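Local coordinates for hypothetical protein PH1789 (Pyrococcus horikoshii, PDB 1WR2) that is of unknown function but has the ATP-grasp fold, in which two alpha+beta lobes, a smaller and a larger, face each other across a cleft, at residues 2-5 with 6-9; 20-23 with 24-28; 157-160 with 161-164; 190-193 with 194-198. All blocks are in the same frame, centred on the assembly; numbering follows the deposited sequence.

Contact 1 (2-5 with 6-9); sequences KEEA and VRVI
The first turns of helix 3-14 bring Glu4 and Arg7 together one turn apart on its outer side. The two side chains run alongside each other in the same direction, yet their flat ends stand almost at right angles, with carboxylate and guanidinium planes 87° apart. Glu4 OE1 comes within 3.3 Å of Arg7 NH1 in a salt bridge that rests on charge alone, because the oxygen lies well out of the guanidinium plane and no N-H points at it. Glu4 OE2 sits over one face of the same group, displaced toward its rim. With CG of Glu4 anti to the backbone N and the chain then bent at chi2 (51°), the carboxylate is carried forward along the helix, where Glu4 OE2 lies tightly against Val8 CG2, at 3.1 Å. A weak, long ion pair to Glu11 continues the line of charges from Arg7 NH2.

Beneath these side chains the backbone settles into helical bonding from the N-cap residue onward: Val6 N donates to Lys2 O at 3.3 Å, Arg7 N to Glu3 O at 2.8 Å and Ile9 N to Ala5 O at 2.9 Å. Val6 and Ile9 turn to Tyr207, and Ile9 also meets Leu204. The arrangement is that of an amphipathic alpha-helix at its N-terminal end, with an i to i+3 acid-base pair on its outer side.

Contact 2 (20-23 with 24-28); sequences MVEY and EAKQV
Glu24 lies across the start of helix 22-30, crossing both Val21 and Tyr23, and its carboxylate reaches back to the N-cap residue in the manner of the return bond of a capping box. CG of Glu24 is anti to its own carbonyl carbon (chi1 -60°) and the chain is extended beyond it, which carries OE1 to the backbone of Val21: Val21 N donates to Glu24 OE1 at 2.8 Å, a fairly straight bond that meets the oxygen on its anti side. The other oxygen, OE2, is held by a salt bridge to Arg17, so the carboxylate is fixed from two directions.

Midway along the same side chain, Glu24 CG rests over one face of the Tyr23 ring, 3.8 Å from its centroid, in a CH-pi contact offset toward the rim. Ring and carboxylate planes are 56° apart. On the other flank Met20 CE, turned in by the bend at chi3, meets Glu24 CB at 3.6 Å and Val28 CG2 at 3.8 Å, and Ile232 of strand 225-234 continues this apolar patch.

Glu22 and Lys26 run side by side in the same direction, one helical turn apart, within a buried cluster of charged groups: Glu22 OE2 also pairs with Lys62 and OE1 with Lys71, while Lys26 NZ pairs with Glu39 and donates to Val228 O. In the salt bridge between them Lys26 NZ meets Glu22 OE2 at its anti lone pair, at a modelled 2.5 Å that is unusually short and so doubtful in its exact value.

Contact 3 (157-160 with 161-164); sequences PITE and KDAR
A capping box formed by Thr159 and Asp162 opens helix 160-168, and the Asp162 side chain can be followed through it. Asp162 CB packs against Ile158 CB at 3.6 Å and lies close to the carbonyl oxygen of Thr159. CG, placed beside the backbone N and anti to the carbonyl carbon (chi1 -70°), is thereby turned back toward the residues that precede the helix. From it OD1 heads toward Arg154, a long and weak ion pair, whereas OD2 receives the backbone: Thr159 N donates to Asp162 OD2 at 2.9 Å, arriving from above the carboxylate plane. In the reciprocal bond Asp162 N donates weakly to Thr159 OG1, at 3.3 Å. Together the two bonds tie the cap residue to the first turn, and the backbone bond from Ala163 N to Thr159 O continues into the helix.

On the inner side Ile158 CD1 reaches Ala163 CB at 4.1 Å, while the isoleucine also packs on Leu195 of helix 187-203, so the cap is joined to the neighbouring helix by an apolar contact.

Beside the box, Glu160 and Arg164, one turn apart, extend side by side in the same direction. Their carboxylate and guanidinium planes are 49° apart, and a single oxygen takes up the whole grip. Glu160 OE1 lies at the edge of the guanidinium, in its plane, and accepts from Arg164 NE at 2.6 Å and from Arg164 NH2 at 2.7 Å, the latter meeting it nearly along the C-O bond.

Contact 4 (190-193 with 194-198); sequences IVDM and LLKVS
The backbone of 190-198 is regular alpha-helix, with Leu194 N, Leu195 N, Lys196 N and Val197 N each donating to the carbonyl oxygen four residues earlier. Val197 N lies 2.8 Å from Met193 O, and Leu195 N lies 3.1 Å from Val191 O. Across this turn Asp192 and Lys196 make the polar contact. The lysine chain is extended beyond CG, and its CG is anti to the carbonyl carbon (chi1 -78°), a course that takes it back along the helix over Asp192. Lys196 CE passes Asp192 OD2 at 3.4 Å before Lys196 NZ closes a salt bridge with Asp192 OD2 at 2.8 Å; the oxygen uses its syn lone pair. The ammonium also makes a weak hydrogen bond to Gly33 O, outside the helix.

Helix 187-203 packs on the larger antiparallel sheet of this ATP-grasp fold, and most of its apolar residues here face that sheet or helix 160-168. Ile190 and Leu194 touch one turn apart, with Ile190 CG2 4.3 Å from Leu194 CD1. On the sheet Ile190 meets Phe138 and Leu194 meets Ile136, while both also touch Ile167 of helix 160-168. Val191, which touches Arg164 and Ile167, repeats the spacing with Leu195 on an adjoining side, Val191 CG1 lying 4.2 Å from Leu195 CD1.

How the contacts relate
From the N terminus the four contacts follow in series: none nests or crosses, and each is local to the start or turns of one helix. Contact 1 and contact 2 belong to helices 3-14 and 22-30, which pack together where Val8 CG1 meets Glu24 O at 3.8 Å, with Met20, just before the second helix, also against Val8; contact 2 sets its helix against strand 225-234. Far along the chain, contact 3 begins helix 160-168 and contact 4 lies in helix 187-203, their centres about 8 Å apart. A probable hydrogen bond from Ile158 N to Ser198 OG joins them. The pairs stay separate, with nearest atoms of contacts 2 and 4 about 8 Å apart, but helices 22-30 and 187-203 both pack on the six-stranded sheet.

Contact 1 (2-5 with 6-9)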
# COMPACT_ATOMS: atom_id res chain seq x y z
N LYS A 2 12.84 12.78 -5.22
CA LYS A 2 13.74 11.90 -4.47
C LYS A 2 14.31 10.87 -5.45
O LYS A 2 13.56 10.11 -6.07
CB LYS A 2 12.99 11.20 -3.34
CG LYS A 2 13.82 10.14 -2.62
CD LYS A 2 15.00 10.76 -1.89
CE LYS A 2 16.00 9.69 -1.47
NZ LYS A 2 15.36 8.62 -0.65
N GLU A 3 15.63 10.87 -5.60
CA GLU A 3 16.29 9.96 -6.52
C GLU A 3 15.93 8.49 -6.37
O GLU A 3 15.68 7.81 -7.36
CB GLU A 3 17.81 10.13 -6.42
CG GLU A 3 18.58 9.37 -7.49
CD GLU A 3 18.02 9.62 -8.89
OE1 GLU A 3 17.91 10.80 -9.30
OE2 GLU A 3 17.68 8.63 -9.58
N GLU A 4 15.89 7.99 -5.14
CA GLU A 4 15.56 6.59 -4.90
C GLU A 4 14.24 6.20 -5.56
O GLU A 4 14.11 5.11 -6.11
CB GLU A 4 15.51 6.31 -3.40
CG GLU A 4 15.12 4.87 -3.03
CD GLU A 4 15.93 3.81 -3.76
OE1 GLU A 4 17.16 4.00 -3.92
OE2 GLU A 4 15.35 2.78 -4.15
N ALA A 5 13.26 7.10 -5.50
CA ALA A 5 11.95 6.84 -6.09
C ALA A 5 12.06 6.76 -7.61
O ALA A 5 11.54 5.84 -8.23
CB ALA A 5 10.96 7.94 -5.69
N VAL A 6 12.75 7.74 -8.20
CA VAL A 6 12.93 7.78 -9.64
C VAL A 6 13.71 6.56 -10.12
O VAL A 6 13.53 6.08 -11.24
CB VAL A 6 13.69 9.06 -10.08
CG1 VAL A 6 13.95 9.04 -11.58
CG2 VAL A 6 12.90 10.30 -9.70
N ARG A 7 14.57 6.05 -9.24
CA ARG A 7 15.39 4.89 -9.56
C ARG A 7 14.52 3.64 -9.68
O ARG A 7 14.55 2.94 -10.69
CB ARG A 7 16.43 4.69 -8.46
CG ARG A 7 17.67 3.92 -8.90
CD ARG A 7 18.17 3.02 -7.78
NE ARG A 7 17.34 1.82 -7.68
CZ ARG A 7 17.31 1.02 -6.62
NH1 ARG A 7 18.06 1.29 -5.56
NH2 ARG A 7 16.54 -0.06 -6.62
N VAL A 8 13.74 3.37 -8.64
CA VAL A 8 12.86 2.22 -8.63
C VAL A 8 11.87 2.32 -9.79
O VAL A 8 11.60 1.33 -10.47
CB VAL A 8 12.09 2.11 -7.29
CG1 VAL A 8 11.31 0.81 -7.24
CG2 VAL A 8 13.07 2.18 -6.13
N ILE A 9 11.35 3.52 -10.01
CA ILE A 9 10.40 3.74 -11.10
C ILE A 9 11.04 3.45 -12.46
O ILE A 9 10.51 2.66 -13.25
CB ILE A 9 9.86 5.18 -11.09
CG1 ILE A 9 8.92 5.38 -9.89
CG2 ILE A 9 9.12 5.47 -12.38
CD1 ILE A 9 8.40 6.79 -9.73

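Contact 2 (20-23 with 24-28)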
# COMPACT_ATOMS: atom_id res chain seq x y z
N MET A 20 3.45 -1.47 -10.83
CA MET A 20 4.47 -1.81 -9.85
C MET A 20 3.90 -2.82 -8.85
O MET A 20 2.75 -2.71 -8.44
CB MET A 20 4.92 -0.56 -9.09
CG MET A 20 5.43 0.55 -9.97
SD MET A 20 6.11 1.92 -9.00
CE MET A 20 7.72 1.26 -8.56
N VAL A 21 4.72 -3.79 -8.44
CA VAL A 21 4.28 -4.78 -7.46
C VAL A 21 4.39 -4.14 -6.08
O VAL A 21 5.06 -3.13 -5.92
CB VAL A 21 5.11 -6.09 -7.53
CG1 VAL A 21 4.89 -6.76 -8.89
CG2 VAL A 21 6.58 -5.78 -7.33
N GLU A 22 3.73 -4.73 -5.09
CA GLU A 22 3.72 -4.16 -3.75
C GLU A 22 5.06 -3.70 -3.19
O GLU A 22 5.15 -2.59 -2.67
CB GLU A 22 3.08 -5.15 -2.77
CG GLU A 22 2.84 -4.58 -1.38
CD GLU A 22 2.13 -5.56 -0.46
OE1 GLU A 22 1.60 -6.58 -0.96
OE2 GLU A 22 2.10 -5.31 0.76
N TYR A 23 6.10 -4.52 -3.29
CA TYR A 23 7.38 -4.11 -2.72
C TYR A 23 8.00 -2.94 -3.46
O TYR A 23 8.67 -2.12 -2.85
CB TYR A 23 8.36 -5.30 -2.63
CG TYR A 23 9.07 -5.68 -3.90
CD1 TYR A 23 10.16 -4.93 -4.37
CD2 TYR A 23 8.67 -6.78 -4.65
CE1 TYR A 23 10.82 -5.28 -5.56
CE2 TYR A 23 9.31 -7.14 -5.83
CZ TYR A 23 10.39 -6.39 -6.28
OH TYR A 23 11.00 -6.74 -7.45
N GLU A 24 7.76 -2.84 -4.77
CA GLU A 24 8.33 -1.74 -5.56
C GLU A 24 7.60 -0.44 -5.23
O GLU A 24 8.21 0.62 -5.12
CB GLU A 24 8.19 -2.00 -7.06
CG GLU A 24 8.89 -3.26 -7.53
CD GLU A 24 8.54 -3.62 -8.96
OE1 GLU A 24 7.36 -3.46 -9.33
OE2 GLU A 24 9.44 -4.07 -9.69
N ALA A 25 6.28 -0.53 -5.09
CA ALA A 25 5.47 0.63 -4.75
C ALA A 25 5.92 1.17 -3.39
O ALA A 25 6.18 2.36 -3.23
CB ALA A 25 3.99 0.24 -4.69
N LYS A 26 6.04 0.27 -2.42
CA LYS A 26 6.44 0.67 -1.07
C LYS A 26 7.83 1.31 -1.00
O LYS A 26 8.08 2.14 -0.13
CB LYS A 26 6.34 -0.52 -0.13
CG LYS A 26 4.90 -0.85 0.20
CD LYS A 26 4.80 -2.11 1.03
CE LYS A 26 3.38 -2.38 1.48
NZ LYS A 26 3.32 -3.66 2.24
N GLN A 27 8.71 0.94 -1.92
CA GLN A 27 10.03 1.54 -1.96
C GLN A 27 9.83 3.01 -2.32
O GLN A 27 10.50 3.89 -1.79
CB GLN A 27 10.90 0.86 -3.03
CG GLN A 27 11.50 -0.47 -2.58
CD GLN A 27 12.21 -1.18 -3.72
OE1 GLN A 27 11.58 -1.85 -4.54
NE2 GLN A 27 13.53 -1.03 -3.79
N VAL A 28 8.90 3.28 -3.24
CA VAL A 28 8.62 4.66 -3.63
C VAL A 28 8.06 5.40 -2.42
O VAL A 28 8.46 6.53 -2.13
CB VAL A 28 7.60 4.72 -4.78
CG1 VAL A 28 7.22 6.16 -5.07
CG2 VAL A 28 8.18 4.06 -6.02

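Contact 3 (157-160 with 161-164)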
# COMPACT_ATOMS: atom_id res chain seq x y z
N PRO A 157 -0.81 19.78 -5.95
CA PRO A 157 -0.45 19.66 -4.54
C PRO A 157 -1.48 20.28 -3.61
O PRO A 157 -2.13 21.28 -3.94
CB PRO A 157 0.89 20.38 -4.47
CG PRO A 157 0.65 21.53 -5.41
CD PRO A 157 -0.01 20.85 -6.60
N ILE A 158 -1.62 19.70 -2.42
CA ILE A 158 -2.57 20.21 -1.44
C ILE A 158 -1.81 20.87 -0.31
O ILE A 158 -0.62 20.60 -0.10
CB ILE A 158 -3.43 19.07 -0.84
CG1 ILE A 158 -2.53 18.08 -0.09
CG2 ILE A 158 -4.21 18.36 -1.94
CD1 ILE A 158 -3.28 16.95 0.59
N THR A 159 -2.49 21.75 0.42
CA THR A 159 -1.88 22.42 1.56
C THR A 159 -2.37 21.69 2.80
O THR A 159 -3.25 20.83 2.70
CB THR A 159 -2.32 23.90 1.62
OG1 THR A 159 -3.75 23.97 1.62
CG2 THR A 159 -1.78 24.66 0.41
N GLU A 160 -1.79 22.01 3.95
CA GLU A 160 -2.22 21.35 5.17
C GLU A 160 -3.69 21.67 5.42
O GLU A 160 -4.42 20.85 5.99
CB GLU A 160 -1.39 21.80 6.37
CG GLU A 160 -1.87 21.16 7.66
CD GLU A 160 -1.02 21.51 8.86
OE1 GLU A 160 -1.37 21.07 9.97
OE2 GLU A 160 -0.01 22.23 8.69
N LYS A 161 -4.11 22.85 5.01
CA LYS A 161 -5.51 23.26 5.17
C LYS A 161 -6.39 22.29 4.38
O LYS A 161 -7.41 21.81 4.89
CB LYS A 161 -5.72 24.69 4.66
CG LYS A 161 -7.19 25.09 4.53
CD LYS A 161 -7.34 26.47 3.92
CE LYS A 161 -6.67 27.53 4.79
NZ LYS A 161 -7.27 27.59 6.16
N ASP A 162 -5.99 22.02 3.14
CA ASP A 162 -6.73 21.09 2.28
C ASP A 162 -6.84 19.74 2.97
O ASP A 162 -7.93 19.15 3.05
CB ASP A 162 -6.02 20.89 0.95
CG ASP A 162 -6.06 22.11 0.06
OD1 ASP A 162 -7.04 22.89 0.13
OD2 ASP A 162 -5.11 22.29 -0.74
N ALA A 163 -5.71 19.25 3.48
CA ALA A 163 -5.63 17.96 4.15
C ALA A 163 -6.55 17.83 5.36
O ALA A 163 -7.29 16.85 5.47
CB ALA A 163 -4.19 17.68 4.57
N ARG A 164 -6.50 18.79 6.27
CA ARG A 164 -7.35 18.72 7.46
C ARG A 164 -8.81 18.87 7.07
O ARG A 164 -9.69 18.23 7.64
CB ARG A 164 -6.96 19.81 8.47
CG ARG A 164 -5.57 19.60 9.03
CD ARG A 164 -5.16 20.67 10.03
NE ARG A 164 -3.81 20.38 10.51
CZ ARG A 164 -3.50 19.35 11.28
NH1 ARG A 164 -4.44 18.50 11.68
NH2 ARG A 164 -2.23 19.14 11.62

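Contact 4 (190-193 with 194-198)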
# COMPACT_ATOMS: atom_id res chain seq x y z
N ILE A 190 -2.82 11.21 9.78
CA ILE A 190 -3.46 11.14 8.47
C ILE A 190 -3.06 12.36 7.66
O ILE A 190 -2.74 12.25 6.48
CB ILE A 190 -4.98 11.09 8.59
CG1 ILE A 190 -5.40 9.89 9.44
CG2 ILE A 190 -5.59 10.99 7.20
CD1 ILE A 190 -6.87 9.81 9.72
N VAL A 191 -3.09 13.52 8.30
CA VAL A 191 -2.72 14.76 7.62
C VAL A 191 -1.30 14.66 7.06
O VAL A 191 -1.03 15.11 5.95
CB VAL A 191 -2.80 15.96 8.58
CG1 VAL A 191 -2.18 17.18 7.94
CG2 VAL A 191 -4.25 16.23 8.95
N ASP A 192 -0.40 14.07 7.84
CA ASP A 192 0.98 13.92 7.40
C ASP A 192 1.07 13.00 6.18
O ASP A 192 1.83 13.28 5.25
CB ASP A 192 1.84 13.38 8.55
CG ASP A 192 3.33 13.39 8.21
OD1 ASP A 192 3.87 14.47 7.90
OD2 ASP A 192 3.95 12.31 8.26
N MET A 193 0.29 11.92 6.17
CA MET A 193 0.32 11.00 5.03
C MET A 193 -0.18 11.68 3.76
O MET A 193 0.41 11.53 2.70
CB MET A 193 -0.52 9.76 5.29
CG MET A 193 0.22 8.69 6.06
SD MET A 193 -0.73 7.16 6.06
CE MET A 193 -1.91 7.53 7.37
N LEU A 194 -1.28 12.41 3.88
CA LEU A 194 -1.84 13.11 2.73
C LEU A 194 -0.83 14.10 2.13
O LEU A 194 -0.70 14.20 0.91
CB LEU A 194 -3.13 13.84 3.13
CG LEU A 194 -4.40 12.99 3.32
CD1 LEU A 194 -5.48 13.84 4.00
CD2 LEU A 194 -4.88 12.47 1.95
N LEU A 195 -0.12 14.83 2.99
CA LEU A 195 0.85 15.81 2.50
C LEU A 195 2.05 15.12 1.85
O LEU A 195 2.57 15.59 0.84
CB LEU A 195 1.33 16.72 3.65
CG LEU A 195 0.28 17.67 4.26
CD1 LEU A 195 0.94 18.46 5.38
CD2 LEU A 195 -0.27 18.62 3.19
N LYS A 196 2.48 14.00 2.42
CA LYS A 196 3.60 13.27 1.85
C LYS A 196 3.20 12.66 0.51
O LYS A 196 3.98 12.68 -0.44
CB LYS A 196 4.09 12.19 2.84
CG LYS A 196 4.95 12.78 3.97
CD LYS A 196 5.37 11.75 5.00
CE LYS A 196 6.40 12.35 5.97
NZ LYS A 196 6.44 11.64 7.27
N VAL A 197 1.99 12.13 0.41
CA VAL A 197 1.57 11.57 -0.88
C VAL A 197 1.47 12.69 -1.91
O VAL A 197 1.84 12.52 -3.07
CB VAL A 197 0.20 10.87 -0.78
CG1 VAL A 197 -0.32 10.52 -2.18
CG2 VAL A 197 0.34 9.60 0.06
N SER A 198 0.95 13.84 -1.47
CA SER A 198 0.80 15.00 -2.34
C SER A 198 2.16 15.41 -2.91
O SER A 198 2.29 15.69 -4.09
CB SER A 198 0.19 16.16 -1.55
OG SER A 198 0.04 17.33 -2.33